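PDB 2JDA: YECBM32 from Yersinia enterocolitica, which binds polygalacturonic acid, the backbone of pectin, as a periplasmic family 32 carbohydrate-binding module with a beta-sandwich fold and a bound calcium ion. Local coordinates for residues A[28-39]-A[124-132]; A[98-106]-A[135-145]. One frame throughout, in Å; residues are numbered along the deposited sequence.

Overall arrangement
The chain folds as beta strands and connecting loops, and the two contacts sit on one mixed sheet with their centres about 17 Å apart. In contact 1 the loop leading into strand 38-41 meets strand 125-133 and the two enclose the calcium ion. In contact 2 the C-terminal strand 141-143 runs parallel to strand 101-105 at the surface. Strand 53-63 pairs antiparallel with both 101-105 and 125-133, and so joins the contacts through the sheet. Along the chain, 135-145 follows closely after 124-132, and the contacts cross because their segments alternate. Contact 2 is remote from the metal: the CA atom of Gly100 lies about 12 Å from the calcium ion.

Contact 1: A[28-39]-A[124-132]; sequences NIADGDVKTRWA and NWSAINEIA. With CA (calcium ion), chain C.
Calcium holds Glu130 against segment 28-39: Glu130 OE1 lies 2.4 Å from the ion, and the backbone O of Asn129 is a further ligand from the same strand. Five ligand atoms come from that segment, namely the carbonyl O atoms of Asn28, Asp33 and Thr36, Asp31 OD1 and Thr36 OG1, making seven oxygens in all. The other carboxylate oxygen, Glu130 OE2, accepts from Gly32 N at 2.7 Å, the donor standing 40° out of the carboxylate plane. A bend at chi2 (68°) turns the Glu130 carboxylate back toward the loop, nearly coplanar with that of Asp31. Sharing the cation probably offsets the repulsion of two acids whose oxygens, Asp31 OD1 and Glu130 OE1, are 3.0 Å apart. Asp31 is itself positioned by Thr36, whose OG1 donates to the syn lone pair of Asp31 OD2, and its OD1 accepts from Asp33 N in an Asx turn.

Backbone bonds continue from the site. Ile131 N donates to Ile29 O, in the 3-10 turn, at 2.9 Å; further along, where 38-39 is strand, Trp38 and Ile128 form an antiparallel hydrogen-bonded pair. A water donates to Asn129 OD1 and accepts a weak bond from Arg37 NH1; the Arg37 guanidinium also makes a cation-pi contact with Phe64.

On the inner side, Ile29 CG1 packs 3.7 Å from Ile128 CG2 and 3.8 Å from Ile131 CG2, and Ile128 CD1 reaches the edge of the Trp38 ring. Further along, the Ala39 methyl CB meets Trp125 CE3 at 4.0 Å. Asn129 and Glu130 form a classic beta bulge opposite Val62, so that the backbone O of Asn129 and the carboxylate of Glu130 both reach the metal, a calcium site built between the turn and loop of 28-36 and a strand of an F5/8 type C beta sandwich.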
loop_
_atom_site.group_PDB
_atom_site.type_symbol
_atom_site.label_atom_id
_atom_site.label_comp_id
_atom_site.label_asym_id
_atom_site.label_seq_id
_atom_site.Cartn_x
_atom_site.Cartn_y
_atom_site.Cartn_z
ATOM N N ASN A 28 7.620 3.429 -8.028
ATOM C CA ASN A 28 7.439 4.725 -7.383
ATOM C C ASN A 28 6.797 4.583 -6.009
ATOM O O ASN A 28 6.802 5.528 -5.231
ATOM C CB ASN A 28 6.592 5.711 -8.205
ATOM C CG ASN A 28 7.282 6.352 -9.409
ATOM O OD1 ASN A 28 6.594 7.057 -10.220
ATOM N ND2 ASN A 28 8.535 6.162 -9.537
ATOM N N ILE A 29 6.152 3.456 -5.725
ATOM C CA ILE A 29 5.468 3.320 -4.441
ATOM C C ILE A 29 6.444 3.055 -3.321
ATOM O O ILE A 29 6.044 3.120 -2.168
ATOM C CB ILE A 29 4.407 2.152 -4.548
ATOM C CG1 ILE A 29 3.265 2.398 -3.595
ATOM C CG2 ILE A 29 5.028 0.788 -4.321
ATOM C CD1 ILE A 29 2.147 1.373 -3.711
ATOM N N ALA A 30 7.699 2.729 -3.648
ATOM C CA ALA A 30 8.665 2.273 -2.653
ATOM C C ALA A 30 10.037 2.910 -2.806
ATOM O O ALA A 30 11.038 2.288 -2.401
ATOM C CB ALA A 30 8.771 0.773 -2.702
ATOM N N ASP A 31 10.079 4.121 -3.372
ATOM C CA ASP A 31 11.365 4.780 -3.692
ATOM C C ASP A 31 11.790 5.782 -2.668
ATOM O O ASP A 31 12.831 6.435 -2.840
ATOM C CB ASP A 31 11.340 5.409 -5.087
ATOM C CG ASP A 31 10.294 6.449 -5.261
ATOM O OD1 ASP A 31 9.513 6.752 -4.308
ATOM O OD2 ASP A 31 10.234 7.107 -6.313
ATOM N N GLY A 32 11.027 5.902 -1.594
ATOM C CA GLY A 32 11.381 6.832 -0.536
ATOM C C GLY A 32 11.106 8.277 -0.843
ATOM O O GLY A 32 11.460 9.187 -0.060
ATOM N N ASP A 33 10.385 8.532 -1.918
ATOM C CA ASP A 33 10.092 9.871 -2.361
ATOM C C ASP A 33 8.550 10.079 -2.404
ATOM O O ASP A 33 7.887 9.496 -3.266
ATOM C CB ASP A 33 10.728 10.044 -3.739
ATOM C CG ASP A 33 10.622 11.445 -4.278
ATOM O OD1 ASP A 33 9.858 12.268 -3.722
ATOM O OD2 ASP A 33 11.289 11.812 -5.266
ATOM N N VAL A 34 7.987 10.881 -1.510
ATOM C CA VAL A 34 6.552 11.085 -1.513
ATOM C C VAL A 34 6.059 11.870 -2.721
ATOM O O VAL A 34 4.855 11.951 -2.927
ATOM C CB VAL A 34 6.049 11.772 -0.223
ATOM C CG1 VAL A 34 6.308 10.848 0.944
ATOM C CG2 VAL A 34 6.667 13.158 -0.082
ATOM N N LYS A 35 6.957 12.485 -3.514
ATOM C CA LYS A 35 6.550 13.199 -4.700
ATOM C C LYS A 35 6.348 12.273 -5.923
ATOM O O LYS A 35 5.873 12.740 -6.935
ATOM C CB LYS A 35 7.568 14.275 -5.110
ATOM C CG LYS A 35 7.897 15.278 -4.029
ATOM C CD LYS A 35 9.203 16.066 -4.469
ATOM C CE LYS A 35 10.563 15.289 -4.231
ATOM N NZ LYS A 35 10.761 14.605 -2.900
ATOM N N THR A 36 6.801 11.030 -5.874
ATOM C CA THR A 36 6.523 10.078 -6.978
ATOM C C THR A 36 5.439 9.111 -6.492
ATOM O O THR A 36 5.383 8.745 -5.317
ATOM C CB THR A 36 7.757 9.256 -7.320
ATOM O OG1 THR A 36 8.100 8.433 -6.198
ATOM C CG2 THR A 36 8.940 10.142 -7.636
ATOM N N ARG A 37 4.598 8.669 -7.413
ATOM C CA ARG A 37 3.499 7.758 -7.099
ATOM C C ARG A 37 3.327 6.689 -8.127
ATOM O O ARG A 37 3.719 6.832 -9.263
ATOM C CB ARG A 37 2.205 8.542 -6.950
ATOM C CG ARG A 37 1.684 9.235 -8.191
ATOM C CD ARG A 37 0.479 10.086 -7.904
ATOM N NE ARG A 37 -0.045 10.855 -9.027
ATOM C CZ ARG A 37 0.373 12.048 -9.367
ATOM N NH1 ARG A 37 1.414 12.613 -8.773
ATOM N NH2 ARG A 37 -0.255 12.644 -10.358
ATOM N N TRP A 38 2.768 5.582 -7.662
ATOM C CA TRP A 38 2.117 4.598 -8.514
ATOM C C TRP A 38 0.661 4.997 -8.652
ATOM O O TRP A 38 0.008 5.345 -7.664
ATOM C CB TRP A 38 2.183 3.206 -7.855
ATOM C CG TRP A 38 1.312 2.183 -8.525
ATOM C CD1 TRP A 38 1.487 1.679 -9.794
ATOM C CD2 TRP A 38 0.149 1.556 -8.009
ATOM N NE1 TRP A 38 0.464 0.831 -10.121
ATOM C CE2 TRP A 38 -0.350 0.695 -9.017
ATOM C CE3 TRP A 38 -0.570 1.651 -6.792
ATOM C CZ2 TRP A 38 -1.508 -0.050 -8.842
ATOM C CZ3 TRP A 38 -1.698 0.912 -6.629
ATOM C CH2 TRP A 38 -2.156 0.052 -7.659
ATOM N N ALA A 39 0.140 4.891 -9.858
ATOM C CA ALA A 39 -1.285 5.139 -10.125
ATOM C C ALA A 39 -1.789 4.186 -11.199
ATOM O O ALA A 39 -1.116 3.954 -12.192
ATOM C CB ALA A 39 -1.538 6.539 -10.569
ATOM N N ASN A 124 -11.948 6.712 -10.400
ATOM C CA ASN A 124 -11.598 5.301 -10.358
ATOM C C ASN A 124 -10.072 5.129 -10.420
ATOM O O ASN A 124 -9.597 4.020 -10.646
ATOM C CB ASN A 124 -12.309 4.425 -11.422
ATOM C CG ASN A 124 -11.758 4.617 -12.752
ATOM O OD1 ASN A 124 -10.974 5.564 -13.000
ATOM N ND2 ASN A 124 -12.159 3.747 -13.659
ATOM N N TRP A 125 -9.312 6.151 -10.098
ATOM C CA TRP A 125 -7.866 5.987 -9.971
ATOM C C TRP A 125 -7.484 5.594 -8.545
ATOM O O TRP A 125 -8.035 6.096 -7.564
ATOM C CB TRP A 125 -7.086 7.245 -10.357
ATOM C CG TRP A 125 -7.059 7.502 -11.829
ATOM C CD1 TRP A 125 -7.970 8.218 -12.563
ATOM C CD2 TRP A 125 -6.115 7.007 -12.743
ATOM N NE1 TRP A 125 -7.614 8.212 -13.893
ATOM C CE2 TRP A 125 -6.463 7.490 -14.025
ATOM C CE3 TRP A 125 -4.971 6.234 -12.623
ATOM C CZ2 TRP A 125 -5.746 7.182 -15.142
ATOM C CZ3 TRP A 125 -4.282 5.918 -13.746
ATOM C CH2 TRP A 125 -4.629 6.422 -14.980
ATOM N N SER A 126 -6.520 4.690 -8.460
ATOM C CA SER A 126 -5.834 4.352 -7.230
ATOM C C SER A 126 -4.449 4.932 -7.315
ATOM O O SER A 126 -3.727 4.631 -8.265
ATOM C CB SER A 126 -5.749 2.828 -7.068
ATOM O OG SER A 126 -7.041 2.219 -6.964
ATOM N N ALA A 127 -4.054 5.783 -6.380
ATOM C CA ALA A 127 -2.769 6.445 -6.482
ATOM C C ALA A 127 -2.124 6.502 -5.086
ATOM O O ALA A 127 -2.742 6.986 -4.141
ATOM C CB ALA A 127 -2.933 7.851 -7.089
ATOM N N ILE A 128 -0.909 6.008 -4.973
ATOM C CA ILE A 128 -0.198 5.877 -3.706
ATOM C C ILE A 128 1.195 6.460 -3.857
ATOM O O ILE A 128 1.954 6.021 -4.700
ATOM C CB ILE A 128 -0.172 4.414 -3.204
ATOM C CG1 ILE A 128 -1.597 3.881 -3.024
ATOM C CG2 ILE A 128 0.590 4.350 -1.934
ATOM C CD1 ILE A 128 -1.717 2.346 -2.769
ATOM N N ASN A 129 1.515 7.444 -3.016
ATOM C CA ASN A 129 2.843 8.050 -3.065
ATOM C C ASN A 129 3.913 7.136 -2.499
ATOM O O ASN A 129 5.042 7.043 -3.027
ATOM C CB ASN A 129 2.870 9.369 -2.294
ATOM C CG ASN A 129 1.940 10.439 -2.848
ATOM O OD1 ASN A 129 1.570 10.442 -4.016
ATOM N ND2 ASN A 129 1.532 11.394 -1.958
ATOM N N GLU A 130 3.614 6.465 -1.387
ATOM C CA GLU A 130 4.610 5.667 -0.710
ATOM C C GLU A 130 3.916 4.646 0.199
ATOM O O GLU A 130 2.822 4.844 0.737
ATOM C CB GLU A 130 5.498 6.587 0.135
ATOM C CG GLU A 130 6.861 6.062 0.400
ATOM C CD GLU A 130 7.804 5.956 -0.803
ATOM O OE1 GLU A 130 7.733 6.590 -1.906
ATOM O OE2 GLU A 130 8.615 5.101 -0.627
ATOM N N ILE A 131 4.553 3.484 0.268
ATOM C CA ILE A 131 4.236 2.458 1.213
ATOM C C ILE A 131 5.527 1.978 1.832
ATOM O O ILE A 131 6.545 1.809 1.171
ATOM C CB ILE A 131 3.491 1.326 0.518
ATOM C CG1 ILE A 131 2.838 0.373 1.497
ATOM C CG2 ILE A 131 4.353 0.624 -0.401
ATOM C CD1 ILE A 131 1.466 -0.089 0.920
ATOM N N ALA A 132 5.471 1.683 3.115
ATOM C CA ALA A 132 6.621 1.062 3.790
ATOM C C ALA A 132 6.096 -0.005 4.762
ATOM O O ALA A 132 4.953 0.088 5.241
ATOM C CB ALA A 132 7.460 2.081 4.504
HETATM CA CA CA C . 7.130 7.487 -4.095
HETATM O O HOH W 1 2.836 12.039 -5.829
#

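Contact 2: A[98-106]-A[135-145]; sequences KNGEKLTFT and SAAALPSRAIK. With SO4 (sulfate ion), chain H.
Glu101 and Arg142 form the salt bridge of this contact, Arg142 NH1 donating to Glu101 OE1 at 2.8 Å. OE1 is met on its syn side, 26° out of the carboxylate plane, and lies near the guanidinium plane, the two planes being 21° apart. Arg142 is extended from CG to NE, carrying the guanidinium out to the acid; NH1 also bonds Glu92 O, and Glu101 OE2 accepts from Ser94 N, so both groups have second partners.

Three backbone bonds alternate between segments 98-106 and 135-145: Arg142 N to Lys102 O at 2.8 Å, Thr104 N to Arg142 O, and Ile144 N to Thr104 O at 2.9 Å. They define a short parallel pairing, by which the C-terminal strand 141-143 adds to strand 101-105 on the side away from strand 53-63 in the mixed sheet of the sandwich.

Water and anion contacts gather around Lys102. Its chain bends at chi3 (86°), which brings CE beside Ser141 OG and turns NZ toward two waters; NZ donates to both, and both donate to Ser135 O, one also to Ala137 O. A sulfate, probably from the crystallisation liquor, takes bonds from Ser141 N and from Ser141 OG, the latter 2.6 Å from sulfate O2, to which Lys102 NZ makes a weak, long bond (3.5 Å).

Among apolar contacts, Ile144 CG2 lies 4.0 Å from Leu103 CD2, their side chains crossing at about a right angle, and Ile144 CD1 touches Phe105 CD2 at 3.9 Å. Separately, Leu139 CD2 touches the aliphatic CB of Asn99, at 3.8 Å.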
loop_
_atom_site.group_PDB
_atom_site.type_symbol
_atom_site.label_atom_id
_atom_site.label_comp_id
_atom_site.label_asym_id
_atom_site.label_seq_id
_atom_site.Cartn_x
_atom_site.Cartn_y
_atom_site.Cartn_z
ATOM N N LYS A 98 -2.471 15.053 5.730
ATOM C CA LYS A 98 -1.516 14.717 4.665
ATOM C C LYS A 98 -0.323 13.927 5.182
ATOM O O LYS A 98 0.682 13.785 4.497
ATOM C CB LYS A 98 -1.028 15.984 3.955
ATOM C CG LYS A 98 -2.131 16.737 3.245
ATOM C CD LYS A 98 -1.658 18.120 2.739
ATOM C CE LYS A 98 -2.698 18.820 1.930
ATOM N NZ LYS A 98 -2.046 20.000 1.234
ATOM N N ASN A 99 -0.440 13.380 6.382
ATOM C CA ASN A 99 0.670 12.705 7.024
ATOM C C ASN A 99 0.825 11.203 6.705
ATOM O O ASN A 99 1.793 10.598 7.109
ATOM C CB ASN A 99 0.477 12.797 8.525
ATOM C CG ASN A 99 0.711 14.173 9.067
ATOM O OD1 ASN A 99 1.412 15.010 8.480
ATOM N ND2 ASN A 99 0.132 14.405 10.249
ATOM N N GLY A 100 -0.099 10.606 5.983
ATOM C CA GLY A 100 -0.080 9.166 5.845
ATOM C C GLY A 100 -0.650 8.520 7.098
ATOM O O GLY A 100 -1.046 9.204 8.050
ATOM N N GLU A 101 -0.711 7.197 7.069
ATOM C CA GLU A 101 -1.278 6.431 8.176
ATOM C C GLU A 101 -0.421 5.210 8.470
ATOM O O GLU A 101 0.128 4.589 7.531
ATOM C CB GLU A 101 -2.677 5.933 7.883
ATOM C CG GLU A 101 -3.683 7.026 7.639
ATOM C CD GLU A 101 -5.036 6.477 7.308
ATOM O OE1 GLU A 101 -5.766 6.069 8.246
ATOM O OE2 GLU A 101 -5.405 6.518 6.102
ATOM N N LYS A 102 -0.340 4.852 9.761
ATOM C CA LYS A 102 0.386 3.667 10.201
ATOM C C LYS A 102 -0.678 2.640 10.574
ATOM O O LYS A 102 -1.362 2.757 11.593
ATOM C CB LYS A 102 1.246 4.025 11.414
ATOM C CG LYS A 102 2.062 2.873 11.934
ATOM C CD LYS A 102 3.025 3.291 13.055
ATOM C CE LYS A 102 2.412 3.278 14.372
ATOM N NZ LYS A 102 3.568 3.136 15.392
ATOM N N LEU A 103 -0.804 1.643 9.731
ATOM C CA LEU A 103 -1.782 0.572 9.898
ATOM C C LEU A 103 -1.168 -0.531 10.694
ATOM O O LEU A 103 -0.064 -0.984 10.360
ATOM C CB LEU A 103 -2.231 0.037 8.524
ATOM C CG LEU A 103 -2.669 1.083 7.497
ATOM C CD1 LEU A 103 -3.038 0.375 6.219
ATOM C CD2 LEU A 103 -3.756 1.981 8.009
ATOM N N THR A 104 -1.894 -1.016 11.696
ATOM C CA THR A 104 -1.385 -2.104 12.564
ATOM C C THR A 104 -2.378 -3.253 12.617
ATOM O O THR A 104 -3.538 -3.097 12.296
ATOM C CB THR A 104 -1.063 -1.598 13.974
ATOM O OG1 THR A 104 -2.252 -1.111 14.596
ATOM C CG2 THR A 104 -0.078 -0.466 13.952
ATOM N N PHE A 105 -1.895 -4.407 13.070
ATOM C CA PHE A 105 -2.614 -5.647 12.950
ATOM C C PHE A 105 -1.810 -6.693 13.717
ATOM O O PHE A 105 -0.628 -6.501 14.040
ATOM C CB PHE A 105 -2.772 -6.081 11.486
ATOM C CG PHE A 105 -1.562 -5.782 10.646
ATOM C CD1 PHE A 105 -0.472 -6.623 10.649
ATOM C CD2 PHE A 105 -1.491 -4.622 9.902
ATOM C CE1 PHE A 105 0.658 -6.329 9.881
ATOM C CE2 PHE A 105 -0.395 -4.306 9.175
ATOM C CZ PHE A 105 0.705 -5.158 9.159
ATOM N N THR A 106 -2.462 -7.790 14.035
ATOM C CA THR A 106 -1.771 -8.949 14.620
ATOM C C THR A 106 -0.574 -9.287 13.719
ATOM O O THR A 106 -0.780 -9.510 12.498
ATOM C CB THR A 106 -2.711 -10.142 14.647
ATOM O OG1 THR A 106 -3.731 -9.932 15.642
ATOM C CG2 THR A 106 -1.972 -11.388 15.064
ATOM N N SER A 135 7.335 0.451 9.631
ATOM C CA SER A 135 7.786 1.825 9.737
ATOM C C SER A 135 7.870 2.285 11.179
ATOM O O SER A 135 7.061 1.931 12.011
ATOM C CB SER A 135 6.785 2.672 9.001
ATOM O OG SER A 135 7.034 4.062 9.090
ATOM N N ALA A 136 8.862 3.132 11.431
ATOM C CA ALA A 136 8.969 3.874 12.687
ATOM C C ALA A 136 8.309 5.266 12.647
ATOM O O ALA A 136 8.491 6.058 13.566
ATOM C CB ALA A 136 10.430 3.985 13.073
ATOM N N ALA A 137 7.512 5.558 11.630
ATOM C CA ALA A 137 6.828 6.848 11.533
ATOM C C ALA A 137 6.109 7.191 12.838
ATOM O O ALA A 137 5.506 6.336 13.469
ATOM C CB ALA A 137 5.884 6.854 10.399
ATOM N N ALA A 138 6.188 8.473 13.202
ATOM C CA ALA A 138 5.597 9.019 14.411
ATOM C C ALA A 138 4.167 9.427 14.125
ATOM O O ALA A 138 3.812 10.600 14.010
ATOM C CB ALA A 138 6.463 10.201 14.898
ATOM N N LEU A 139 3.341 8.389 13.966
ATOM C CA LEU A 139 1.958 8.502 13.635
ATOM C C LEU A 139 1.177 7.562 14.545
ATOM O O LEU A 139 1.709 6.516 14.947
ATOM C CB LEU A 139 1.729 8.032 12.197
ATOM C CG LEU A 139 2.364 8.868 11.085
ATOM C CD1 LEU A 139 2.141 8.141 9.800
ATOM C CD2 LEU A 139 1.756 10.259 11.042
ATOM N N PRO A 140 -0.063 7.913 14.900
ATOM C CA PRO A 140 -0.840 7.002 15.757
ATOM C C PRO A 140 -1.144 5.684 15.032
ATOM O O PRO A 140 -1.408 5.665 13.826
ATOM C CB PRO A 140 -2.130 7.763 16.014
ATOM C CG PRO A 140 -2.296 8.629 14.878
ATOM C CD PRO A 140 -0.877 9.096 14.515
ATOM N N SER A 141 -1.146 4.578 15.767
ATOM C CA SER A 141 -1.527 3.309 15.196
ATOM C C SER A 141 -2.997 3.299 14.854
ATOM O O SER A 141 -3.825 3.698 15.679
ATOM C CB SER A 141 -1.249 2.208 16.200
ATOM O OG SER A 141 0.133 2.024 16.387
ATOM N N ARG A 142 -3.323 2.854 13.646
ATOM C CA ARG A 142 -4.690 2.558 13.238
ATOM C C ARG A 142 -4.799 1.055 13.066
ATOM O O ARG A 142 -4.286 0.483 12.119
ATOM C CB ARG A 142 -5.066 3.262 11.944
ATOM C CG ARG A 142 -6.426 2.922 11.425
ATOM C CD ARG A 142 -6.689 3.501 10.078
ATOM N NE ARG A 142 -7.879 2.921 9.494
ATOM C CZ ARG A 142 -8.332 3.215 8.279
ATOM N NH1 ARG A 142 -7.700 4.115 7.510
ATOM N NH2 ARG A 142 -9.414 2.599 7.825
ATOM N N ALA A 143 -5.433 0.413 14.036
ATOM C CA ALA A 143 -5.567 -1.036 13.985
ATOM C C ALA A 143 -6.619 -1.395 12.939
ATOM O O ALA A 143 -7.729 -0.872 12.964
ATOM C CB ALA A 143 -5.937 -1.605 15.350
ATOM N N ILE A 144 -6.289 -2.306 12.007
ATOM C CA ILE A 144 -7.191 -2.567 10.876
ATOM C C ILE A 144 -7.969 -3.815 10.941
ATOM O O ILE A 144 -8.986 -3.955 10.209
ATOM C CB ILE A 144 -6.491 -2.456 9.509
ATOM C CG1 ILE A 144 -5.336 -3.461 9.401
ATOM C CG2 ILE A 144 -5.999 -1.044 9.305
ATOM C CD1 ILE A 144 -4.685 -3.503 8.027
ATOM N N LYS A 145 -7.526 -4.726 11.772
ATOM C CA LYS A 145 -8.374 -5.883 12.116
ATOM C C LYS A 145 -7.979 -6.415 13.507
ATOM O O LYS A 145 -6.784 -6.262 13.889
ATOM C CB LYS A 145 -8.221 -6.941 11.013
ATOM C CG LYS A 145 -9.042 -8.199 11.232
ATOM C CD LYS A 145 -8.801 -9.162 10.055
ATOM C CE LYS A 145 -9.492 -10.464 10.240
ATOM N NZ LYS A 145 -9.097 -11.361 9.079
HETATM S S SO4 H . 0.859 4.425 19.091
HETATM O O1 SO4 H . -0.246 5.165 18.524
HETATM O O2 SO4 H . 1.402 3.508 18.064
HETATM O O3 SO4 H . 1.913 5.407 19.381
HETATM O O4 SO4 H . 0.392 3.620 20.110
HETATM O O HOH W 2 -2.100 6.636 11.415
HETATM O O HOH W 3 6.035 3.666 13.937
HETATM O O HOH W 4 6.009 1.540 14.715
HETATM O O HOH W 5 -5.299 -8.397 13.267
#